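Side-chain contact in thiamin pyrophosphokinase family protein (Enterococcus faecalis, PDB 3MEL), which probably catalyses the ATP-dependent pyrophosphorylation of thiamine to thiamine diphosphate: residues L156-L161 with L167-S172. Numbering follows the deposited sequence.
Sequences LAYCCL and LTLRRS
Y158 and L169 meet at the middle of two facing strands, where CD1 of L169 approaches CD2 of the Y158 ring obliquely to 3.4 Å and CG of L169 lies 3.8 Å from CE2 of the same ring. With CG of Y158 anti to its carbonyl carbon (chi1 -64°), the ring reaches across the interior, and F199 meets it edge-to-face. Toward one end a single close pair remains, SG of C160 and CD2 of L167 at 4.1 Å. The other end is looser still: CD2 of L156 stops 4.3 Å from OG of S172. That hydroxyl turns back to its own segment and donates to O of R170 (3.0 Å) from above the carbonyl plane, a bond that gives this buried group a partner within its own segment. Beyond the apolar layer, the partly exposed R170 and R171 lie on the solvent side, R171 in a salt bridge with E194. The strands run nearly antiparallel, yet 156-160 belongs to the large mixed sheet and 167-170 to a three-stranded antiparallel one. Their inward-pointing side chains meet in the core between two stacked sheets, a beta-sandwich arrangement consistent with the family's vitamin B1 binding domain.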
ATOM      1  N   LEU A 156      11.772   8.342   7.188  1.00 28.93           N
ATOM      2  CA  LEU A 156      12.386   7.037   7.004  1.00 28.61           C
ATOM      3  C   LEU A 156      11.484   5.975   7.646  1.00 30.16           C
ATOM      4  O   LEU A 156      10.857   6.215   8.670  1.00 33.23           O
ATOM      5  CB  LEU A 156      13.781   7.024   7.637  1.00 31.05           C
ATOM      6  CG  LEU A 156      14.599   5.726   7.678  1.00 32.12           C
ATOM      7  CD1 LEU A 156      14.875   5.142   6.278  1.00 28.62           C
ATOM      8  CD2 LEU A 156      15.891   5.930   8.455  1.00 29.76           C
ATOM      9  N   ALA A 157      11.401   4.801   7.049  1.00 27.34           N
ATOM     10  CA  ALA A 157      10.502   3.792   7.576  1.00 26.16           C
ATOM     11  C   ALA A 157      11.086   2.408   7.398  1.00 30.41           C
ATOM     12  O   ALA A 157      11.689   2.088   6.368  1.00 28.78           O
ATOM     13  CB  ALA A 157       9.172   3.884   6.904  1.00 24.64           C
ATOM     14  N   TYR A 158      10.936   1.595   8.431  1.00 29.33           N
ATOM     15  CA  TYR A 158      11.251   0.188   8.308  1.00 28.95           C
ATOM     16  C   TYR A 158       9.956  -0.604   8.355  1.00 32.93           C
ATOM     17  O   TYR A 158       9.325  -0.767   9.405  1.00 30.86           O
ATOM     18  CB  TYR A 158      12.236  -0.252   9.382  1.00 29.32           C
ATOM     19  CG  TYR A 158      13.571   0.437   9.241  1.00 30.00           C
ATOM     20  CD1 TYR A 158      14.597  -0.136   8.505  1.00 31.73           C
ATOM     21  CD2 TYR A 158      13.798   1.673   9.835  1.00 28.20           C
ATOM     22  CE1 TYR A 158      15.820   0.513   8.364  1.00 33.97           C
ATOM     23  CE2 TYR A 158      14.992   2.311   9.714  1.00 31.31           C
ATOM     24  CZ  TYR A 158      16.005   1.734   8.977  1.00 34.62           C
ATOM     25  OH  TYR A 158      17.200   2.397   8.865  1.00 34.26           O
ATOM     26  N   CYS A 159       9.546  -1.045   7.173  1.00 33.37           N
ATOM     27  CA  CYS A 159       8.315  -1.786   6.999  1.00 31.12           C
ATOM     28  C   CYS A 159       8.674  -3.259   6.917  1.00 30.05           C
ATOM     29  O   CYS A 159       9.286  -3.696   5.952  1.00 36.06           O
ATOM     30  CB  CYS A 159       7.635  -1.304   5.729  1.00 28.49           C
ATOM     31  SG  CYS A 159       7.252   0.452   5.798  1.00 28.02           S
ATOM     32  N   CYS A 160       8.365  -4.008   7.964  1.00 27.74           N
ATOM     33  CA  CYS A 160       8.672  -5.428   7.997  1.00 31.64           C
ATOM     34  C   CYS A 160       7.568  -6.195   7.296  1.00 34.43           C
ATOM     35  O   CYS A 160       6.441  -6.259   7.793  1.00 36.61           O
ATOM     36  CB  CYS A 160       8.800  -5.907   9.438  1.00 32.39           C
ATOM     37  SG  CYS A 160      10.039  -4.995  10.358  1.00 38.11           S
ATOM     38  N   LEU A 161       7.880  -6.770   6.143  1.00 30.35           N
ATOM     39  CA  LEU A 161       6.857  -7.420   5.351  1.00 32.76           C
ATOM     40  C   LEU A 161       6.498  -8.777   5.956  1.00 38.37           C
ATOM     41  O   LEU A 161       5.400  -9.336   5.717  1.00 37.34           O
ATOM     42  CB  LEU A 161       7.321  -7.555   3.909  1.00 31.68           C
ATOM     43  CG  LEU A 161       7.654  -6.209   3.271  1.00 33.85           C
ATOM     44  CD1 LEU A 161       8.215  -6.420   1.872  1.00 33.52           C
ATOM     45  CD2 LEU A 161       6.424  -5.297   3.268  1.00 29.88           C
ATOM     46  N   LEU A 167      16.045  -7.017  15.182  1.00 40.77           N
ATOM     47  CA  LEU A 167      16.118  -5.808  14.372  1.00 41.18           C
ATOM     48  C   LEU A 167      16.753  -4.660  15.146  1.00 42.13           C
ATOM     49  O   LEU A 167      16.109  -4.064  16.019  1.00 43.00           O
ATOM     50  CB  LEU A 167      14.728  -5.398  13.861  1.00 37.79           C
ATOM     51  CG  LEU A 167      14.675  -4.054  13.130  1.00 34.07           C
ATOM     52  CD1 LEU A 167      15.703  -4.003  12.035  1.00 32.54           C
ATOM     53  CD2 LEU A 167      13.306  -3.778  12.588  1.00 32.74           C
ATOM     54  N   THR A 168      18.013  -4.360  14.827  1.00 40.41           N
ATOM     55  CA  THR A 168      18.730  -3.248  15.441  1.00 38.78           C
ATOM     56  C   THR A 168      18.807  -2.144  14.409  1.00 39.73           C
ATOM     57  O   THR A 168      18.957  -2.404  13.224  1.00 45.58           O
ATOM     58  CB  THR A 168      20.162  -3.638  15.868  1.00 41.00           C
ATOM     59  OG1 THR A 168      20.130  -4.765  16.752  1.00 43.65           O
ATOM     60  CG2 THR A 168      20.834  -2.483  16.581  1.00 44.23           C
ATOM     61  N   LEU A 169      18.729  -0.904  14.850  1.00 39.96           N
ATOM     62  CA  LEU A 169      18.535   0.188  13.922  1.00 38.09           C
ATOM     63  C   LEU A 169      19.069   1.484  14.545  1.00 40.04           C
ATOM     64  O   LEU A 169      18.543   1.961  15.540  1.00 44.08           O
ATOM     65  CB  LEU A 169      17.039   0.222  13.570  1.00 40.14           C
ATOM     66  CG  LEU A 169      16.123   1.375  13.166  1.00 40.02           C
ATOM     67  CD1 LEU A 169      14.710   0.843  13.054  1.00 31.87           C
ATOM     68  CD2 LEU A 169      16.158   2.499  14.171  1.00 38.68           C
ATOM     69  N   ARG A 170      20.147   2.025  13.977  1.00 42.86           N
ATOM     70  CA  ARG A 170      20.817   3.203  14.537  1.00 42.64           C
ATOM     71  C   ARG A 170      20.825   4.429  13.626  1.00 41.04           C
ATOM     72  O   ARG A 170      20.261   4.422  12.528  1.00 39.44           O
ATOM     73  CB  ARG A 170      22.265   2.876  14.924  1.00 43.16           C
ATOM     74  CG  ARG A 170      22.425   1.910  16.091  1.00 45.70           C
ATOM     75  CD  ARG A 170      22.074   2.551  17.438  1.00 46.54           C
ATOM     76  NE  ARG A 170      22.099   1.558  18.512  1.00 45.39           N
ATOM     77  CZ  ARG A 170      21.015   0.980  19.024  1.00 50.73           C
ATOM     78  NH1 ARG A 170      19.807   1.312  18.578  1.00 49.00           N
ATOM     79  NH2 ARG A 170      21.134   0.079  19.995  1.00 52.24           N
ATOM     80  N   ARG A 171      21.488   5.478  14.111  1.00 42.81           N
ATOM     81  CA  ARG A 171      21.621   6.746  13.396  1.00 42.56           C
ATOM     82  C   ARG A 171      20.285   7.326  12.908  1.00 44.12           C
ATOM     83  O   ARG A 171      20.262   8.172  12.013  1.00 47.63           O
ATOM     84  CB  ARG A 171      22.606   6.617  12.233  1.00 40.05           C
ATOM     85  CG  ARG A 171      23.953   6.012  12.600  1.00 38.44           C
ATOM     86  CD  ARG A 171      25.017   6.560  11.667  1.00 49.73           C
ATOM     87  NE  ARG A 171      25.643   5.568  10.787  1.00 53.46           N
ATOM     88  CZ  ARG A 171      26.279   5.871   9.649  1.00 55.84           C
ATOM     89  NH1 ARG A 171      26.357   7.135   9.227  1.00 49.29           N
ATOM     90  NH2 ARG A 171      26.824   4.908   8.916  1.00 48.88           N
ATOM     91  N   SER A 172      19.185   6.863  13.495  1.00 37.60           N
ATOM     92  CA  SER A 172      17.859   7.394  13.202  1.00 41.52           C
ATOM     93  C   SER A 172      17.438   8.333  14.328  1.00 42.10           C
ATOM     94  O   SER A 172      18.150   8.471  15.318  1.00 41.53           O
ATOM     95  CB  SER A 172      16.837   6.253  13.093  1.00 40.05           C
ATOM     96  OG  SER A 172      17.371   5.149  12.378  1.00 46.32           O
TER